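Local coordinates for protein 9.5 kDa culture filtrate antigen cfp10A (Mycobacterium tuberculosis, PDB 3DWG) that probably acts, once thiocarboxylated at its C-terminus, as the sulfur donor for cysteine synthesis by the CysM-dependent pathway, at residues Val21-Asp26 against Ser33-Asn38; Val3-Pro8 against Gly29-Asp34. All coordinates share one frame; numbering follows the deposited sequence.

Both contacts fasten helix 28-38 to the same mixed sheet, and their centres lie about 5 Å apart. Along the chain strand 3-6 comes first, then strand 20-23 antiparallel beside it, then the helix, so the two contacts describe the hairpin-then-helix opening of the ubiquitin-like fold of the ThiS family. Contact 2 joins the first strand to the front half of the helix in the buried interior; contact 1 joins an outermost strand of the chain's sheet to its back half, closer to solvent. Ser33 and Asp34 belong to both helix segments, backbone pairing of Ala23 with Val3 and Val21 with Val5 ties the strands together, and helix and hairpin form part of the carrier's core.

Contact 1 of 2, residues Val21-Asp26 against Ser33-Asn38; sequences VSASGD and SDLEAN
Asp34, on the helix, takes hold of the chain just where strand 20-23 ends. Its OD2 accepts the backbone N-H of Ser24, with Ser24 N 3.0 Å from Asp34 OD2 and an angle of 152° at the hydrogen. The donor does not come in along the carboxylate plane but from above it, 64° out, and the same oxygen also lies 3.3 Å from Ala23 CA. Turning CG anti to the backbone N (chi1 -171°) sends the carboxylate of Asp34 out from the helix toward the strand. On the other branch, Ser24 OG stands 3.6 Å from Asp34 OD1, near but too long to count as a bond.

A water widens the grip. It donates to Asp34 OD2 and to Ser22 O, and accepts from Asn38 ND2, one helical turn on from Asp34; each of these three distances from the water is 2.9 Å. OD2 thus collects two hydrogens, one from the backbone and one from the water.

Deeper in, the contact turns apolar. Leu35 starts out alongside the strand, but CD2 swings nearer and meets Val21 CG2 at 3.7 Å, with Ala23 CB 4.1 Å from the same methyl. Behind these, Val21 and Ala23 pack on Val5 of strand 3-6, and Leu35 leans on Ile42 of the short helix 42-46. This is an edge strand of the sheet packed against the main helix of the beta-grasp, or ubiquitin-like, fold, with only the short connection 24-27 between the two.

The apolar layer supplies packing, while the two hydrogens given to OD2 probably favour the charged form of Asp34 and fix the strand's exit against the helix, with the polar part of the seam at the more solvent-exposed side.

Contact 2 of 2, residues Val3-Pro8 against Gly29-Asp34; sequences VTVSIP and GAVISD
Val31 points its CB toward strand 3-6 and splits its two methyls between two residues of it. CG1, anti to the backbone N (chi1 163°), goes to Val5; CG2, anti to the carbonyl carbon, goes to Val3. The separations match, 3.9 Å from Val31 CG1 to Val5 CG2 and again 3.9 Å from Val31 CG2 to Val3 CG2, but the approaches differ. Val5 and Val31 reach for one another tip to tip, whereas the Val3 and Val31 side chains cross obliquely.

Val3 and Val5, two residues apart on a strand, put their side chains on the same face of the sheet, while Thr4 between them turns to the other. That face is the one covered by helix 28-38, as in the beta-grasp fold of ubiquitin and its sulfur-carrier relatives, where a sheet wraps round one main helix. All three valines are buried, and the surface the two segments hide from each other is small, 99 Å².

Neighbouring parts of the chain close in around the valines. Ala23 of strand 20-23 touches Val31 on one flank, and Ile78 from a loop touches both Val3 and Val31. Ile86 of strand 83-88 packs on Val5, carrying the apolar layer on to the next strand of the sheet.

Contact 1 of 2, residues Val21-Asp26 against Ser33-Asn38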
ATOM      1  N   VAL C  21       8.850 -25.342  25.776  1.00 26.34           N
ATOM      2  CA  VAL C  21       8.806 -26.490  26.654  1.00 25.92           C
ATOM      3  C   VAL C  21       7.711 -27.410  26.243  1.00 26.51           C
ATOM      4  O   VAL C  21       6.813 -26.996  25.624  1.00 24.81           O
ATOM      5  CB  VAL C  21       8.634 -26.085  28.108  1.00 25.71           C
ATOM      6  CG1 VAL C  21       9.747 -25.210  28.536  1.00 26.55           C
ATOM      7  CG2 VAL C  21       7.300 -25.411  28.333  1.00 23.61           C
ATOM      8  N   SER C  22       7.836 -28.688  26.558  1.00 26.90           N
ATOM      9  CA  SER C  22       6.779 -29.643  26.288  1.00 27.94           C
ATOM     10  C   SER C  22       5.791 -29.639  27.421  1.00 26.37           C
ATOM     11  O   SER C  22       6.153 -29.422  28.569  1.00 26.81           O
ATOM     12  CB  SER C  22       7.323 -31.080  26.208  1.00 29.17           C
ATOM     13  OG  SER C  22       8.276 -31.174  25.194  1.00 34.52           O
ATOM     14  N   ALA C  23       4.566 -29.989  27.079  1.00 25.32           N
ATOM     15  CA  ALA C  23       3.511 -30.121  28.068  1.00 26.25           C
ATOM     16  C   ALA C  23       2.559 -31.156  27.541  1.00 26.51           C
ATOM     17  O   ALA C  23       2.614 -31.529  26.377  1.00 26.84           O
ATOM     18  CB  ALA C  23       2.803 -28.774  28.303  1.00 25.45           C
ATOM     19  N   SER C  24       1.734 -31.685  28.432  1.00 27.61           N
ATOM     20  CA  SER C  24       0.685 -32.606  27.998  1.00 29.13           C
ATOM     21  C   SER C  24      -0.657 -32.170  28.568  1.00 27.24           C
ATOM     22  O   SER C  24      -0.756 -31.596  29.671  1.00 29.44           O
ATOM     23  CB  SER C  24       0.996 -34.045  28.415  1.00 29.67           C
ATOM     24  OG  SER C  24       1.125 -34.095  29.815  1.00 37.11           O
ATOM     25  N   GLY C  25      -1.703 -32.447  27.809  1.00 27.44           N
ATOM     26  CA  GLY C  25      -3.037 -32.207  28.302  1.00 26.71           C
ATOM     27  C   GLY C  25      -4.006 -32.071  27.164  1.00 26.24           C
ATOM     28  O   GLY C  25      -3.622 -31.677  26.053  1.00 26.24           O
ATOM     29  N   ASP C  26      -5.261 -32.414  27.421  1.00 24.69           N
ATOM     30  CA  ASP C  26      -6.202 -32.426  26.321  1.00 23.99           C
ATOM     31  C   ASP C  26      -7.063 -31.183  26.232  1.00 21.93           C
ATOM     32  O   ASP C  26      -7.956 -31.102  25.350  1.00 22.62           O
ATOM     33  CB  ASP C  26      -7.080 -33.702  26.332  1.00 25.27           C
ATOM     34  CG  ASP C  26      -7.879 -33.852  27.567  1.00 28.46           C
ATOM     35  OD1 ASP C  26      -7.927 -32.945  28.418  1.00 27.87           O
ATOM     36  OD2 ASP C  26      -8.529 -34.914  27.668  1.00 36.98           O
ATOM     37  N   SER C  33      -2.077 -26.925  33.798  1.00 20.07           N
ATOM     38  CA  SER C  33      -1.852 -27.743  35.014  1.00 20.77           C
ATOM     39  C   SER C  33      -0.529 -28.476  34.967  1.00 20.53           C
ATOM     40  O   SER C  33       0.192 -28.522  35.978  1.00 21.55           O
ATOM     41  CB  SER C  33      -2.961 -28.774  35.116  1.00 20.80           C
ATOM     42  OG  SER C  33      -2.793 -29.462  36.379  1.00 23.90           O
ATOM     43  N   ASP C  34      -0.225 -29.031  33.807  1.00 22.81           N
ATOM     44  CA  ASP C  34       1.000 -29.772  33.552  1.00 21.96           C
ATOM     45  C   ASP C  34       2.175 -28.807  33.634  1.00 23.74           C
ATOM     46  O   ASP C  34       3.194 -29.108  34.264  1.00 24.14           O
ATOM     47  CB  ASP C  34       0.967 -30.448  32.178  1.00 24.01           C
ATOM     48  CG  ASP C  34       2.116 -31.388  31.987  1.00 25.28           C
ATOM     49  OD1 ASP C  34       2.202 -32.401  32.758  1.00 30.08           O
ATOM     50  OD2 ASP C  34       2.974 -31.174  31.111  1.00 27.96           O
ATOM     51  N   LEU C  35       1.996 -27.606  33.080  1.00 22.90           N
ATOM     52  CA  LEU C  35       3.074 -26.597  33.146  1.00 22.39           C
ATOM     53  C   LEU C  35       3.388 -26.267  34.594  1.00 23.16           C
ATOM     54  O   LEU C  35       4.552 -26.179  34.990  1.00 23.66           O
ATOM     55  CB  LEU C  35       2.660 -25.294  32.408  1.00 21.15           C
ATOM     56  CG  LEU C  35       2.748 -25.390  30.873  1.00 20.61           C
ATOM     57  CD1 LEU C  35       2.101 -24.172  30.278  1.00 21.06           C
ATOM     58  CD2 LEU C  35       4.206 -25.517  30.407  1.00 22.94           C
ATOM     59  N   GLU C  36       2.341 -26.035  35.386  1.00 24.12           N
ATOM     60  CA  GLU C  36       2.512 -25.803  36.816  1.00 25.76           C
ATOM     61  C   GLU C  36       3.232 -26.954  37.543  1.00 26.97           C
ATOM     62  O   GLU C  36       4.112 -26.707  38.408  1.00 26.08           O
ATOM     63  CB  GLU C  36       1.162 -25.546  37.486  1.00 26.26           C
ATOM     64  CG  GLU C  36       1.260 -25.234  38.980  1.00 27.95           C
ATOM     65  CD  GLU C  36       1.944 -23.914  39.306  1.00 30.78           C
ATOM     66  OE1 GLU C  36       1.870 -22.944  38.510  1.00 31.17           O
ATOM     67  OE2 GLU C  36       2.563 -23.845  40.384  1.00 34.55           O
ATOM     68  N   ALA C  37       2.913 -28.189  37.170  1.00 25.89           N
ATOM     69  CA  ALA C  37       3.596 -29.377  37.792  1.00 27.91           C
ATOM     70  C   ALA C  37       5.096 -29.314  37.548  1.00 28.49           C
ATOM     71  O   ALA C  37       5.876 -29.722  38.399  1.00 28.97           O
ATOM     72  CB  ALA C  37       3.021 -30.713  37.279  1.00 26.48           C
ATOM     73  N   ASN C  38       5.509 -28.849  36.360  1.00 28.34           N
ATOM     74  CA  ASN C  38       6.934 -28.854  36.017  1.00 28.23           C
ATOM     75  C   ASN C  38       7.649 -27.529  36.308  1.00 29.07           C
ATOM     76  O   ASN C  38       8.872 -27.522  36.483  1.00 29.92           O
ATOM     77  CB  ASN C  38       7.162 -29.273  34.561  1.00 28.80           C
ATOM     78  CG  ASN C  38       6.783 -30.708  34.312  1.00 32.49           C
ATOM     79  OD1 ASN C  38       7.343 -31.618  34.938  1.00 36.45           O
ATOM     80  ND2 ASN C  38       5.819 -30.939  33.416  1.00 32.29           N
TER
HETATM   81  O   HOH W   1       5.026 -29.147  31.244  1.00 28.38           O

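Contact 2 of 2, residues Val3-Pro8 against Gly29-Asp34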
ATOM      1  N   VAL C   3       2.326 -31.383  23.593  1.00 33.02           N
ATOM      2  CA  VAL C   3       2.253 -30.128  22.862  1.00 31.08           C
ATOM      3  C   VAL C   3       3.489 -29.327  23.144  1.00 29.35           C
ATOM      4  O   VAL C   3       4.174 -29.535  24.142  1.00 30.57           O
ATOM      5  CB  VAL C   3       0.984 -29.291  23.219  1.00 31.38           C
ATOM      6  CG1 VAL C   3      -0.268 -30.165  23.113  1.00 33.06           C
ATOM      7  CG2 VAL C   3       1.087 -28.683  24.574  1.00 31.17           C
ATOM      8  N   THR C   4       3.767 -28.390  22.246  1.00 27.90           N
ATOM      9  CA  THR C   4       4.917 -27.530  22.406  1.00 25.56           C
ATOM     10  C   THR C   4       4.417 -26.140  22.809  1.00 23.37           C
ATOM     11  O   THR C   4       3.598 -25.579  22.090  1.00 23.95           O
ATOM     12  CB  THR C   4       5.736 -27.420  21.097  1.00 26.69           C
ATOM     13  OG1 THR C   4       6.125 -28.748  20.657  1.00 28.67           O
ATOM     14  CG2 THR C   4       6.963 -26.591  21.368  1.00 27.62           C
ATOM     15  N   VAL C   5       4.924 -25.625  23.921  1.00 21.62           N
ATOM     16  CA  VAL C   5       4.471 -24.353  24.493  1.00 20.60           C
ATOM     17  C   VAL C   5       5.547 -23.269  24.365  1.00 20.93           C
ATOM     18  O   VAL C   5       6.676 -23.453  24.859  1.00 20.77           O
ATOM     19  CB  VAL C   5       4.102 -24.447  26.020  1.00 20.91           C
ATOM     20  CG1 VAL C   5       3.501 -23.088  26.500  1.00 19.46           C
ATOM     21  CG2 VAL C   5       3.096 -25.611  26.282  1.00 22.56           C
ATOM     22  N   SER C   6       5.212 -22.150  23.721  1.00 19.84           N
ATOM     23  CA  SER C   6       6.167 -21.048  23.589  1.00 18.79           C
ATOM     24  C   SER C   6       5.997 -20.134  24.784  1.00 19.08           C
ATOM     25  O   SER C   6       4.883 -19.582  25.050  1.00 19.24           O
ATOM     26  CB  SER C   6       5.945 -20.300  22.262  1.00 19.62           C
ATOM     27  OG  SER C   6       6.483 -18.988  22.257  1.00 21.70           O
ATOM     28  N   ILE C   7       7.120 -19.896  25.471  1.00 18.78           N
ATOM     29  CA  ILE C   7       7.131 -19.139  26.671  1.00 19.08           C
ATOM     30  C   ILE C   7       7.745 -17.749  26.408  1.00 19.83           C
ATOM     31  O   ILE C   7       8.905 -17.658  25.984  1.00 20.75           O
ATOM     32  CB  ILE C   7       7.981 -19.877  27.775  1.00 19.56           C
ATOM     33  CG1 ILE C   7       7.535 -21.351  27.923  1.00 19.23           C
ATOM     34  CG2 ILE C   7       7.985 -19.054  29.012  1.00 20.03           C
ATOM     35  CD1 ILE C   7       6.153 -21.519  28.566  1.00 19.99           C
ATOM     36  N   PRO C   8       6.981 -16.687  26.673  1.00 19.70           N
ATOM     37  CA  PRO C   8       7.499 -15.349  26.418  1.00 20.39           C
ATOM     38  C   PRO C   8       8.590 -15.018  27.414  1.00 21.68           C
ATOM     39  O   PRO C   8       8.707 -15.622  28.488  1.00 21.73           O
ATOM     40  CB  PRO C   8       6.272 -14.437  26.602  1.00 21.16           C
ATOM     41  CG  PRO C   8       5.433 -15.213  27.663  1.00 19.48           C
ATOM     42  CD  PRO C   8       5.608 -16.654  27.245  1.00 19.44           C
ATOM     43  N   GLY C  29      -6.539 -25.786  29.916  1.00 18.84           N
ATOM     44  CA  GLY C  29      -6.416 -25.883  31.392  1.00 19.10           C
ATOM     45  C   GLY C  29      -5.528 -27.048  31.819  1.00 18.57           C
ATOM     46  O   GLY C  29      -4.739 -26.907  32.769  1.00 19.01           O
ATOM     47  N   ALA C  30      -5.599 -28.183  31.109  1.00 19.26           N
ATOM     48  CA  ALA C  30      -4.742 -29.352  31.367  1.00 18.77           C
ATOM     49  C   ALA C  30      -3.281 -29.042  31.050  1.00 20.21           C
ATOM     50  O   ALA C  30      -2.342 -29.435  31.751  1.00 20.26           O
ATOM     51  CB  ALA C  30      -5.227 -30.551  30.630  1.00 19.49           C
ATOM     52  N   VAL C  31      -3.081 -28.298  29.954  1.00 18.13           N
ATOM     53  CA  VAL C  31      -1.684 -27.933  29.666  1.00 19.08           C
ATOM     54  C   VAL C  31      -1.143 -26.995  30.735  1.00 18.13           C
ATOM     55  O   VAL C  31       0.024 -27.165  31.162  1.00 18.86           O
ATOM     56  CB  VAL C  31      -1.617 -27.264  28.282  1.00 17.94           C
ATOM     57  CG1 VAL C  31      -0.274 -26.474  28.105  1.00 19.14           C
ATOM     58  CG2 VAL C  31      -1.776 -28.304  27.201  1.00 18.95           C
ATOM     59  N   ILE C  32      -1.942 -26.030  31.190  1.00 17.96           N
ATOM     60  CA  ILE C  32      -1.541 -25.119  32.247  1.00 18.84           C
ATOM     61  C   ILE C  32      -1.260 -25.884  33.548  1.00 20.29           C
ATOM     62  O   ILE C  32      -0.331 -25.573  34.290  1.00 22.04           O
ATOM     63  CB  ILE C  32      -2.530 -23.983  32.423  1.00 17.50           C
ATOM     64  CG1 ILE C  32      -2.492 -23.036  31.189  1.00 18.13           C
ATOM     65  CG2 ILE C  32      -2.277 -23.189  33.727  1.00 20.47           C
ATOM     66  CD1 ILE C  32      -3.616 -21.978  31.212  1.00 19.24           C
ATOM     67  N   SER C  33      -2.077 -26.925  33.798  1.00 20.07           N
ATOM     68  CA  SER C  33      -1.852 -27.743  35.014  1.00 20.77           C
ATOM     69  C   SER C  33      -0.529 -28.476  34.967  1.00 20.53           C
ATOM     70  O   SER C  33       0.192 -28.522  35.978  1.00 21.55           O
ATOM     71  CB  SER C  33      -2.961 -28.774  35.116  1.00 20.80           C
ATOM     72  OG  SER C  33      -2.793 -29.462  36.379  1.00 23.90           O
ATOM     73  N   ASP C  34      -0.225 -29.031  33.807  1.00 22.81           N
ATOM     74  CA  ASP C  34       1.000 -29.772  33.552  1.00 21.96           C
ATOM     75  C   ASP C  34       2.175 -28.807  33.634  1.00 23.74           C
ATOM     76  O   ASP C  34       3.194 -29.108  34.264  1.00 24.14           O
ATOM     77  CB  ASP C  34       0.967 -30.448  32.178  1.00 24.01           C
ATOM     78  CG  ASP C  34       2.116 -31.388  31.987  1.00 25.28           C
ATOM     79  OD1 ASP C  34       2.202 -32.401  32.758  1.00 30.08           O
ATOM     80  OD2 ASP C  34       2.974 -31.174  31.111  1.00 27.96           O
TER